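Local coordinates for putative uncharacterized protein (Toxoplasma gondii, PDB 4FBD) that is of unknown function, a conserved hypothetical protein of the DUF3228 family that forms a two-chain assembly in the crystal, at residues Y193-P199 against S225-W229; A147-I153 against I184-N190; T132-S138 against A233-E239; R123-L128 against R204-E210. One frame throughout, in Å; residues are numbered along the deposited sequence.

Interaction 1: Y193-P199 against S225-W229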
# COMPACT_ATOMS: atom_id res chain seq x y z
N TYR A 193 17.29 6.82 -13.85
CA TYR A 193 16.64 7.87 -13.07
C TYR A 193 16.43 7.35 -11.64
O TYR A 193 16.55 6.15 -11.40
CB TYR A 193 15.35 8.39 -13.75
CG TYR A 193 14.27 7.36 -13.95
CD1 TYR A 193 14.23 6.56 -15.10
CD2 TYR A 193 13.28 7.18 -12.99
CE1 TYR A 193 13.24 5.59 -15.27
CE2 TYR A 193 12.28 6.21 -13.16
CZ TYR A 193 12.26 5.43 -14.30
OH TYR A 193 11.27 4.50 -14.46
N SER A 194 16.21 8.25 -10.70
CA SER A 194 16.00 7.88 -9.29
C SER A 194 14.78 7.00 -9.20
O SER A 194 13.70 7.38 -9.61
CB SER A 194 15.77 9.09 -8.40
OG SER A 194 16.94 9.90 -8.30
N LEU A 195 14.95 5.81 -8.67
CA LEU A 195 13.82 4.92 -8.59
C LEU A 195 12.87 5.48 -7.51
O LEU A 195 13.32 5.83 -6.41
CB LEU A 195 14.31 3.53 -8.27
CG LEU A 195 13.83 2.46 -9.23
CD1 LEU A 195 14.18 2.89 -10.68
CD2 LEU A 195 14.46 1.12 -8.88
N PRO A 196 11.57 5.59 -7.83
CA PRO A 196 10.63 6.13 -6.86
C PRO A 196 10.51 5.26 -5.63
O PRO A 196 10.54 4.05 -5.74
CB PRO A 196 9.31 6.14 -7.62
CG PRO A 196 9.47 5.11 -8.65
CD PRO A 196 10.88 5.14 -9.05
N MET A 197 10.36 5.88 -4.47
CA MET A 197 10.18 5.10 -3.26
C MET A 197 8.82 4.43 -3.40
O MET A 197 8.02 4.82 -4.25
CB MET A 197 10.25 5.98 -2.01
CG MET A 197 9.05 6.88 -1.78
SD MET A 197 9.29 8.14 -0.46
CE MET A 197 10.50 9.21 -1.23
N ALA A 198 8.57 3.42 -2.56
CA ALA A 198 7.33 2.70 -2.59
C ALA A 198 6.20 3.64 -2.23
O ALA A 198 6.36 4.51 -1.41
CB ALA A 198 7.37 1.54 -1.61
N PRO A 199 5.02 3.43 -2.83
CA PRO A 199 3.84 4.25 -2.53
C PRO A 199 3.54 4.31 -1.03
O PRO A 199 3.23 5.37 -0.52
CB PRO A 199 2.71 3.51 -3.26
CG PRO A 199 3.40 2.88 -4.43
CD PRO A 199 4.73 2.41 -3.87
N SER A 225 5.07 7.00 -8.55
CA SER A 225 5.57 5.87 -7.78
C SER A 225 4.69 4.65 -8.03
O SER A 225 5.19 3.57 -8.37
CB SER A 225 5.66 6.22 -6.32
OG SER A 225 5.87 5.04 -5.59
N VAL A 226 3.38 4.81 -7.93
CA VAL A 226 2.46 3.70 -8.22
C VAL A 226 2.69 3.11 -9.63
O VAL A 226 2.71 1.89 -9.81
CB VAL A 226 1.04 4.14 -8.12
CG1 VAL A 226 0.09 3.05 -8.75
CG2 VAL A 226 0.70 4.43 -6.64
N ALA A 227 2.85 3.98 -10.64
CA ALA A 227 3.09 3.49 -12.03
C ALA A 227 4.30 2.58 -12.09
O ALA A 227 4.28 1.59 -12.80
CB ALA A 227 3.31 4.64 -12.98
N TYR A 228 5.34 2.91 -11.35
CA TYR A 228 6.53 2.06 -11.36
C TYR A 228 6.27 0.74 -10.65
O TYR A 228 6.54 -0.32 -11.21
CB TYR A 228 7.76 2.73 -10.70
CG TYR A 228 9.00 1.87 -10.89
CD1 TYR A 228 9.76 1.96 -12.05
CD2 TYR A 228 9.38 0.95 -9.97
CE1 TYR A 228 10.86 1.17 -12.26
CE2 TYR A 228 10.52 0.15 -10.17
CZ TYR A 228 11.25 0.28 -11.32
OH TYR A 228 12.35 -0.51 -11.57
N TRP A 229 5.69 0.83 -9.45
CA TRP A 229 5.50 -0.35 -8.61
C TRP A 229 4.38 -1.27 -9.03
O TRP A 229 4.32 -2.40 -8.56
CB TRP A 229 5.53 0.02 -7.11
CG TRP A 229 6.91 0.53 -6.76
CD1 TRP A 229 7.27 1.82 -6.57
CD2 TRP A 229 8.12 -0.24 -6.66
NE1 TRP A 229 8.63 1.91 -6.32
CE2 TRP A 229 9.17 0.66 -6.38
CE3 TRP A 229 8.41 -1.60 -6.77
CZ2 TRP A 229 10.49 0.24 -6.20
CZ3 TRP A 229 9.73 -2.01 -6.61
CH2 TRP A 229 10.76 -1.09 -6.31
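The Tyr-228 ring carries the Leu-195 side chain over one face, with Leu-195 CG 4.0 Å from Tyr-228 CZ. Trp-229 CD2 lies at its edge, in plane. Pro-196 and the Tyr-193 hydroxyl approach the same ring obliquely. Pro-196 CG packs 3.6 Å from Tyr-228 CB, and the two side chains cross at about a right angle. The indole of Trp-229 has Tyr-228 CD2 above one face. At its edge it meets Pro-196 O. Trp-229 NE1 donates to Pro-196 O at 2.9 Å, lying above the carbonyl plane, while the oxygen stays in the indole plane. The bond is fairly straight, 164° at the hydrogen. One residue on, Met-197 O accepts from Ser-225 OG at 2.5 Å, a short bond. At chi1 168° the Ser-225 hydroxyl swings beside its own carbonyl carbon and also touches the Pro-199 ring, with OG 3.3 Å from Pro-199 CD. Pro-199 CG further meets Val-226 CG2 at 3.8 Å. The Tyr-228 hydroxyl bonds outside the contact, to Glu-191. Tyr-120 of the second subunit packs on Pro-199, Val-226 and Trp-229. The arrangement is an extended segment that leads through the N-cap Ala-198 into helix 199-204, packed on the last turn of helix 219-229.

Interaction 2: A147-I153 against I184-N190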
# COMPACT_ATOMS: atom_id res chain seq x y z
N ALA A 147 22.45 -5.58 -13.22
CA ALA A 147 21.74 -4.38 -13.68
C ALA A 147 22.57 -3.61 -14.65
O ALA A 147 23.78 -3.68 -14.63
CB ALA A 147 21.39 -3.49 -12.49
N ALA A 148 21.90 -2.84 -15.48
CA ALA A 148 22.54 -2.01 -16.46
C ALA A 148 23.43 -0.91 -15.84
O ALA A 148 24.52 -0.60 -16.37
CB ALA A 148 21.47 -1.39 -17.32
N PHE A 149 23.01 -0.37 -14.70
CA PHE A 149 23.73 0.75 -14.10
C PHE A 149 23.86 0.71 -12.60
O PHE A 149 23.23 -0.09 -11.93
CB PHE A 149 22.98 2.05 -14.39
CG PHE A 149 22.67 2.27 -15.84
CD1 PHE A 149 23.67 2.66 -16.72
CD2 PHE A 149 21.37 2.13 -16.31
CE1 PHE A 149 23.37 2.86 -18.07
CE2 PHE A 149 21.07 2.33 -17.66
CZ PHE A 149 22.06 2.70 -18.54
N LEU A 150 24.71 1.59 -12.09
CA LEU A 150 24.87 1.84 -10.68
C LEU A 150 24.55 3.32 -10.47
O LEU A 150 25.10 4.18 -11.15
CB LEU A 150 26.30 1.57 -10.21
CG LEU A 150 26.79 0.13 -10.42
CD1 LEU A 150 28.25 0.03 -10.07
CD2 LEU A 150 25.92 -0.85 -9.61
N ASP A 151 23.61 3.59 -9.56
CA ASP A 151 23.27 4.95 -9.20
C ASP A 151 24.19 5.15 -8.01
O ASP A 151 24.06 4.47 -6.99
CB ASP A 151 21.80 5.04 -8.79
CG ASP A 151 21.30 6.48 -8.64
OD1 ASP A 151 22.09 7.43 -8.83
OD2 ASP A 151 20.07 6.65 -8.35
N LEU A 152 25.18 6.03 -8.18
CA LEU A 152 26.13 6.32 -7.11
C LEU A 152 25.63 7.54 -6.39
O LEU A 152 25.47 8.61 -7.00
CB LEU A 152 27.51 6.58 -7.66
CG LEU A 152 28.15 5.46 -8.49
CD1 LEU A 152 29.54 5.93 -9.02
CD2 LEU A 152 28.23 4.19 -7.67
N ILE A 153 25.36 7.40 -5.10
CA ILE A 153 24.84 8.53 -4.34
C ILE A 153 26.00 9.15 -3.61
O ILE A 153 26.73 8.45 -2.92
CB ILE A 153 23.79 8.12 -3.32
CG1 ILE A 153 22.74 7.20 -3.95
CG2 ILE A 153 23.13 9.37 -2.73
CD1 ILE A 153 22.01 7.84 -5.11
N ILE A 184 28.32 7.24 -0.65
CA ILE A 184 27.75 6.71 0.58
C ILE A 184 26.72 5.58 0.30
O ILE A 184 26.38 4.80 1.18
CB ILE A 184 27.15 7.83 1.46
CG1 ILE A 184 26.06 8.61 0.74
CG2 ILE A 184 28.22 8.80 1.95
CD1 ILE A 184 24.74 7.92 0.67
N ALA A 185 26.26 5.49 -0.95
CA ALA A 185 25.34 4.45 -1.36
C ALA A 185 25.57 4.11 -2.81
O ALA A 185 25.97 4.96 -3.60
CB ALA A 185 23.87 4.89 -1.14
N VAL A 186 25.29 2.86 -3.15
CA VAL A 186 25.40 2.34 -4.51
C VAL A 186 24.18 1.49 -4.78
O VAL A 186 23.91 0.54 -4.09
CB VAL A 186 26.65 1.46 -4.69
CG1 VAL A 186 26.74 1.00 -6.12
CG2 VAL A 186 27.89 2.21 -4.27
N LYS A 187 23.43 1.85 -5.81
CA LYS A 187 22.21 1.15 -6.15
C LYS A 187 22.26 0.58 -7.54
O LYS A 187 22.34 1.33 -8.50
CB LYS A 187 21.07 2.15 -6.10
CG LYS A 187 20.36 2.28 -4.80
CD LYS A 187 19.24 1.25 -4.72
CE LYS A 187 18.16 1.51 -5.80
NZ LYS A 187 16.96 0.64 -5.61
N ALA A 188 22.20 -0.74 -7.64
CA ALA A 188 22.16 -1.40 -8.94
C ALA A 188 20.73 -1.30 -9.44
O ALA A 188 19.79 -1.68 -8.71
CB ALA A 188 22.58 -2.85 -8.85
N GLN A 189 20.57 -0.80 -10.66
CA GLN A 189 19.26 -0.66 -11.25
C GLN A 189 19.39 -0.56 -12.77
O GLN A 189 20.48 -0.34 -13.30
CB GLN A 189 18.54 0.55 -10.66
CG GLN A 189 19.25 1.89 -10.88
CD GLN A 189 18.53 3.03 -10.23
OE1 GLN A 189 18.40 3.05 -9.02
NE2 GLN A 189 18.07 4.02 -11.04
N ASN A 190 18.29 -0.78 -13.47
CA ASN A 190 18.30 -0.77 -14.92
C ASN A 190 17.81 0.54 -15.46
O ASN A 190 17.91 0.77 -16.63
CB ASN A 190 17.45 -1.93 -15.46
CG ASN A 190 18.07 -3.28 -15.13
OD1 ASN A 190 19.24 -3.50 -15.42
ND2 ASN A 190 17.29 -4.17 -14.54
O HOH W 1 17.71 5.28 -7.78
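Phe-149, Asp-151 and Ile-153 form the hydrogen-bonded pairs of two antiparallel strands, facing Gln-189, Lys-187 and Ala-185. Asp-151 N reaches Lys-187 O at 2.8 Å, and Lys-187 N returns a bond to Asp-151 O at 2.9 Å. The pairing departs from regularity at Ile-153: both Ile-184 and Ala-185 face it, a classic beta bulge. Ile-153 N donates to Ala-185 O, while Ile-153 O accepts from Ile-184 N at 3.0 Å. At the other end Asn-190 OD1 takes the N-H of Ala-148 at 2.7 Å, so a side chain carries on the bonding where the strands stop.

On the face of Leu-150 and Leu-152 the contact is apolar. Leu-152 CD2 lies 3.8 Å from Val-186 CG1, the two side chains side by side. Leu-150 CD2 meets the same methyl and Ala-188 CB. On the face of Asp-151 and Gln-189 a water donates to both Asp-151 OD2 (2.8 Å) and Gln-189 OE1 (2.6 Å). Gln-189 CG sits between the backbone N and the carbonyl carbon (chi1 60°), and the extended chain beyond carries OE1 to this water. Outside partners position both groups: His-92 bonds Asp-151 OD1, and Tyr-193 O and Glu-191 O accept from Gln-189 NE2. Strand 149-156 lies between 181-189 and 90-96 in the mixed sheet, and backbone bonds to Leu-93 and Ile-95 hold its far edge.

Interaction 3: T132-S138 against A233-E239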
# COMPACT_ATOMS: atom_id res chain seq x y z
N THR A 132 2.84 -5.39 1.69
CA THR A 132 4.01 -5.35 0.83
C THR A 132 3.95 -6.57 -0.04
O THR A 132 3.37 -7.58 0.38
CB THR A 132 5.27 -5.46 1.72
OG1 THR A 132 5.17 -4.48 2.77
CG2 THR A 132 6.54 -5.25 0.92
N ARG A 133 4.48 -6.48 -1.26
CA ARG A 133 4.54 -7.66 -2.12
C ARG A 133 5.94 -7.85 -2.64
O ARG A 133 6.70 -6.87 -2.83
CB ARG A 133 3.57 -7.57 -3.27
CG ARG A 133 3.80 -6.51 -4.29
CD ARG A 133 2.76 -6.63 -5.36
NE ARG A 133 2.92 -5.61 -6.40
CZ ARG A 133 2.14 -5.50 -7.47
NH1 ARG A 133 1.17 -6.34 -7.67
NH2 ARG A 133 2.36 -4.53 -8.35
N TRP A 134 6.29 -9.09 -2.89
CA TRP A 134 7.63 -9.39 -3.34
C TRP A 134 7.72 -10.72 -4.07
O TRP A 134 6.84 -11.56 -3.98
CB TRP A 134 8.54 -9.46 -2.12
CG TRP A 134 8.14 -10.56 -1.19
CD1 TRP A 134 8.55 -11.85 -1.24
CD2 TRP A 134 7.21 -10.49 -0.09
NE1 TRP A 134 7.96 -12.59 -0.25
CE2 TRP A 134 7.14 -11.78 0.48
CE3 TRP A 134 6.46 -9.47 0.48
CZ2 TRP A 134 6.33 -12.08 1.57
CZ3 TRP A 134 5.65 -9.77 1.59
CH2 TRP A 134 5.60 -11.06 2.11
N PHE A 135 8.81 -10.90 -4.79
CA PHE A 135 9.15 -12.18 -5.42
C PHE A 135 10.11 -12.86 -4.46
O PHE A 135 11.11 -12.28 -4.05
CB PHE A 135 9.90 -12.02 -6.74
CG PHE A 135 9.06 -11.59 -7.87
CD1 PHE A 135 8.15 -12.44 -8.41
CD2 PHE A 135 9.23 -10.35 -8.45
CE1 PHE A 135 7.36 -12.06 -9.49
CE2 PHE A 135 8.47 -9.98 -9.53
CZ PHE A 135 7.52 -10.83 -10.05
N PRO A 136 9.81 -14.10 -4.11
CA PRO A 136 10.70 -14.82 -3.24
C PRO A 136 11.92 -15.31 -3.99
O PRO A 136 11.95 -15.29 -5.23
CB PRO A 136 9.86 -15.98 -2.72
CG PRO A 136 8.61 -15.97 -3.46
CD PRO A 136 8.52 -14.76 -4.31
N MET A 137 12.93 -15.75 -3.24
CA MET A 137 14.19 -16.21 -3.83
C MET A 137 14.07 -17.47 -4.68
O MET A 137 14.86 -17.65 -5.61
CB MET A 137 15.25 -16.39 -2.75
CG MET A 137 15.68 -15.07 -2.12
SD MET A 137 16.37 -13.96 -3.35
CE MET A 137 17.89 -14.82 -3.76
N SER A 138 13.09 -18.32 -4.39
CA SER A 138 12.90 -19.54 -5.18
C SER A 138 12.72 -19.18 -6.65
O SER A 138 13.06 -19.97 -7.54
CB SER A 138 11.72 -20.37 -4.66
OG SER A 138 10.53 -19.61 -4.66
N ALA A 233 8.48 -5.53 -8.64
CA ALA A 233 8.37 -5.93 -7.27
C ALA A 233 9.73 -6.21 -6.69
O ALA A 233 10.60 -6.76 -7.37
CB ALA A 233 7.49 -7.14 -7.17
N ILE A 234 9.91 -5.87 -5.41
CA ILE A 234 11.17 -6.12 -4.73
C ILE A 234 11.35 -7.64 -4.60
O ILE A 234 10.41 -8.41 -4.80
CB ILE A 234 11.23 -5.49 -3.33
CG1 ILE A 234 10.19 -6.15 -2.39
CG2 ILE A 234 11.08 -3.96 -3.41
CD1 ILE A 234 10.33 -5.74 -0.90
N VAL A 235 12.58 -8.05 -4.30
CA VAL A 235 12.91 -9.44 -4.05
C VAL A 235 13.07 -9.55 -2.56
O VAL A 235 13.60 -8.67 -1.95
CB VAL A 235 14.21 -9.84 -4.74
CG1 VAL A 235 14.77 -11.18 -4.19
CG2 VAL A 235 13.96 -9.94 -6.22
N MET A 236 12.58 -10.63 -1.96
CA MET A 236 12.73 -10.80 -0.51
C MET A 236 12.79 -12.29 -0.22
O MET A 236 12.04 -13.09 -0.81
CB MET A 236 11.56 -10.14 0.21
CG MET A 236 11.67 -10.13 1.71
SD MET A 236 10.10 -9.64 2.45
CE MET A 236 9.89 -7.98 1.83
N ASP A 237 13.69 -12.68 0.68
CA ASP A 237 13.84 -14.08 1.01
C ASP A 237 12.77 -14.49 2.01
O ASP A 237 13.01 -14.53 3.21
CB ASP A 237 15.25 -14.34 1.57
CG ASP A 237 15.55 -15.83 1.71
OD1 ASP A 237 14.74 -16.67 1.26
OD2 ASP A 237 16.63 -16.15 2.27
N LYS A 238 11.59 -14.74 1.48
CA LYS A 238 10.47 -15.19 2.26
C LYS A 238 9.52 -15.93 1.29
O LYS A 238 8.95 -15.33 0.41
CB LYS A 238 9.81 -13.99 2.92
CG LYS A 238 8.78 -14.31 3.97
CD LYS A 238 8.21 -13.04 4.59
CE LYS A 238 9.18 -12.29 5.51
NZ LYS A 238 9.38 -12.95 6.84
N GLU A 239 9.38 -17.25 1.45
CA GLU A 239 8.54 -18.07 0.56
C GLU A 239 7.05 -17.95 0.77
O GLU A 239 6.27 -18.13 -0.17
CB GLU A 239 8.96 -19.56 0.66
CG GLU A 239 10.39 -19.80 0.12
CD GLU A 239 10.53 -19.39 -1.36
OE1 GLU A 239 9.54 -19.59 -2.14
OE2 GLU A 239 11.61 -18.87 -1.75
O HOH W 2 7.35 -4.76 -4.37
O HOH W 3 12.57 -16.86 -0.43
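Strands 130-135 and 232-235 of the four-stranded mixed sheet pair in parallel over a short distance at Phe-135 and Val-235, the short segments lying 62° apart in direction. Phe-135 brackets Val-235: its N donates to Ile-234 O at 3.0 Å, and its O accepts from Met-236 N. Toward the start of the pairing, a water links Arg-133 O and Ile-234 N. The Arg-133 side chain bonds Trp-229 O and Ser-118 of the second subunit.

Trp-134 is the largest side chain here. Its CG lies between the backbone N and the carbonyl carbon (chi1 63°), which sets the indole against Met-236. Met-236 CB gives a CH-pi contact over the five-membered ring. The sulfur makes a Met-aromatic contact on the same indole, with SD 4.1 Å from the centroid of the six-membered ring. At the ring edge Trp-134 NE1 donates to Lys-238 O at 3.0 Å, close to the indole plane. The Lys-238 side chain passes the indole obliquely, with CD 3.7 Å from Trp-134 CZ2.

Beyond Pro-136, the N-cap of helix 137-140, Glu-239 folds back at chi2. Its OE1 accepts from Ser-138 OG at 2.7 Å, and its OE2 takes Ser-138 N at 3.1 Å through the syn lone pair. A water joins OE2 to Met-137 N and Asp-237 OD1. The Glu-239 carboxylate thus takes up N-H and hydroxyl groups, and the N-H groups at the start of this short helix may favour its negative charge.

Interaction 4: R123-L128 against R204-E210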
# COMPACT_ATOMS: atom_id res chain seq x y z
N ARG A 123 9.26 -2.61 8.66
CA ARG A 123 10.72 -2.45 8.45
C ARG A 123 11.50 -2.29 9.76
O ARG A 123 12.69 -2.57 9.80
CB ARG A 123 11.05 -1.36 7.42
CG ARG A 123 9.85 -0.50 7.00
CD ARG A 123 10.24 0.77 6.29
NE ARG A 123 10.46 1.85 7.25
CZ ARG A 123 10.73 3.11 6.92
NH1 ARG A 123 10.91 4.02 7.87
NH2 ARG A 123 10.83 3.47 5.64
N ARG A 124 10.82 -1.86 10.81
CA ARG A 124 11.40 -1.74 12.15
C ARG A 124 10.40 -2.21 13.20
O ARG A 124 9.20 -2.14 12.97
CB ARG A 124 11.84 -0.30 12.47
CG ARG A 124 13.28 0.04 12.12
CD ARG A 124 13.67 1.41 12.74
NE ARG A 124 15.12 1.62 12.84
CZ ARG A 124 15.91 2.00 11.83
NH1 ARG A 124 15.42 2.19 10.60
NH2 ARG A 124 17.21 2.16 12.04
N PRO A 125 10.89 -2.67 14.36
CA PRO A 125 10.00 -3.16 15.43
C PRO A 125 9.07 -2.09 16.04
O PRO A 125 8.11 -2.43 16.73
CB PRO A 125 10.97 -3.69 16.50
CG PRO A 125 12.27 -3.01 16.22
CD PRO A 125 12.31 -2.80 14.73
N ASN A 126 9.37 -0.81 15.80
CA ASN A 126 8.57 0.29 16.33
C ASN A 126 7.59 0.89 15.30
O ASN A 126 6.85 1.81 15.62
CB ASN A 126 9.49 1.38 16.90
CG ASN A 126 10.61 1.79 15.93
OD1 ASN A 126 10.61 1.41 14.75
ND2 ASN A 126 11.58 2.54 16.44
N GLU A 127 7.59 0.35 14.09
CA GLU A 127 6.70 0.82 13.02
C GLU A 127 5.50 -0.09 12.80
O GLU A 127 5.57 -1.30 13.02
CB GLU A 127 7.45 0.90 11.68
CG GLU A 127 8.61 1.87 11.66
CD GLU A 127 9.26 1.96 10.30
OE1 GLU A 127 8.79 1.27 9.37
OE2 GLU A 127 10.24 2.72 10.16
N LEU A 128 4.40 0.51 12.35
CA LEU A 128 3.21 -0.25 12.03
C LEU A 128 3.49 -1.07 10.77
O LEU A 128 4.20 -0.62 9.89
CB LEU A 128 2.00 0.66 11.79
CG LEU A 128 1.47 1.42 13.01
CD1 LEU A 128 0.37 2.37 12.58
CD2 LEU A 128 0.99 0.45 14.11
N ARG A 204 3.36 6.73 4.64
CA ARG A 204 3.88 6.71 6.02
C ARG A 204 4.67 8.00 6.35
O ARG A 204 4.70 8.43 7.50
CB ARG A 204 4.74 5.45 6.26
CG ARG A 204 5.27 5.29 7.70
CD ARG A 204 6.05 3.98 7.94
NE ARG A 204 7.01 3.73 6.87
CZ ARG A 204 6.95 2.74 5.98
NH1 ARG A 204 6.00 1.80 6.05
NH2 ARG A 204 7.87 2.64 5.04
N ASN A 205 5.29 8.62 5.34
CA ASN A 205 6.04 9.86 5.54
C ASN A 205 5.15 11.09 5.80
O ASN A 205 5.66 12.14 6.19
CB ASN A 205 6.98 10.15 4.35
CG ASN A 205 8.18 9.22 4.30
OD1 ASN A 205 8.42 8.42 5.22
ND2 ASN A 205 8.96 9.32 3.23
N THR A 206 3.84 10.96 5.58
CA THR A 206 2.91 12.06 5.86
C THR A 206 2.39 11.98 7.29
O THR A 206 1.67 12.87 7.75
CB THR A 206 1.71 12.07 4.92
OG1 THR A 206 0.83 10.99 5.25
CG2 THR A 206 2.17 11.99 3.46
N LEU A 207 2.75 10.90 7.99
CA LEU A 207 2.35 10.68 9.38
C LEU A 207 3.52 10.96 10.31
O LEU A 207 4.43 10.13 10.42
CB LEU A 207 1.91 9.22 9.58
CG LEU A 207 0.73 8.65 8.81
CD1 LEU A 207 0.66 7.16 9.06
CD2 LEU A 207 -0.58 9.31 9.19
N ILE A 208 3.53 12.12 10.96
CA ILE A 208 4.62 12.43 11.88
C ILE A 208 4.67 11.37 13.00
O ILE A 208 5.74 10.89 13.37
CB ILE A 208 4.52 13.88 12.47
CG1 ILE A 208 3.29 14.05 13.37
CG2 ILE A 208 4.50 14.91 11.34
CD1 ILE A 208 3.14 15.46 13.95
N GLU A 209 3.49 11.01 13.51
CA GLU A 209 3.34 10.00 14.57
C GLU A 209 4.00 8.66 14.25
O GLU A 209 4.30 7.87 15.15
CB GLU A 209 1.85 9.75 14.83
CG GLU A 209 1.07 9.36 13.56
CD GLU A 209 -0.35 8.90 13.84
OE1 GLU A 209 -1.24 9.25 13.04
OE2 GLU A 209 -0.57 8.19 14.84
N GLU A 210 4.19 8.41 12.96
CA GLU A 210 4.76 7.18 12.47
C GLU A 210 5.88 7.44 11.46
O GLU A 210 6.42 6.50 10.86
CB GLU A 210 3.62 6.39 11.78
CG GLU A 210 3.96 5.01 11.25
CD GLU A 210 4.32 4.02 12.33
OE1 GLU A 210 4.25 4.36 13.53
OE2 GLU A 210 4.68 2.89 11.97
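Glu-127 OE1 is approached by two arginines, Arg-123 in its own loop and, at longer range, Arg-204 across the contact. Together they form a salt-bridge network joining two loops, each built round a type I beta turn: Arg-124 to Glu-127, and Arg-204 to Leu-207. The firm bond is inside the first loop. Arg-123 NH1 donates to Glu-127 OE2 at 2.7 Å, with the oxygen in the guanidinium plane, while Arg-123 NE gives OE1 a weak, bent bond. Arg-204 contributes charge alone. Glu-127 OE1 stands 3.9 Å from Arg-204 NE, over the face of the guanidinium, and no N-H points at it. Arg-204 NE is buried and has no hydrogen-bond partner.

Glu-210 reaches the first loop separately. Its first torsion (chi1 -177°) turns CG away from the backbone N and the chain bends at chi2, which carries the carboxylate to the backbone at Leu-128. The modelled distance from Glu-210 OE2 to Leu-128 N is 2.4 Å, too short to be taken at face value. Glu-210 OE1 forms a salt bridge with Arg-219 of the second subunit.

The two guanidinium groups come from opposite directions, with planes 47° apart. The Glu-127 carboxylate beside them may partly offset the two positive charges. Arg-204 NH2 sits over one face of the Arg-123 group, 3.1 Å from Arg-123 NH2 and 3.3 Å from Arg-123 CD.

From the N terminus, 123-128 opens interaction 4, 132-138 opens interaction 3 and 147-153 opens interaction 2. Interaction 2 closes first, at 184-190, nested inside the loops of both 3 and 4. Interaction 1 then opens at 193-199, in series with 2. Residues 204-210 close interaction 4, which therefore crosses 1 and 3. Interaction 1 closes at 225-229, inside the long loop that 233-239 closes as interaction 3. Interaction 2 belongs to the five-stranded sheet and 3 to the four-stranded one, their centres about 20 Å apart. Interaction 1 touches interactions 2, 3 and 4, and so connects the two sheets. Interactions 1, 3 and 4 also meet the second subunit.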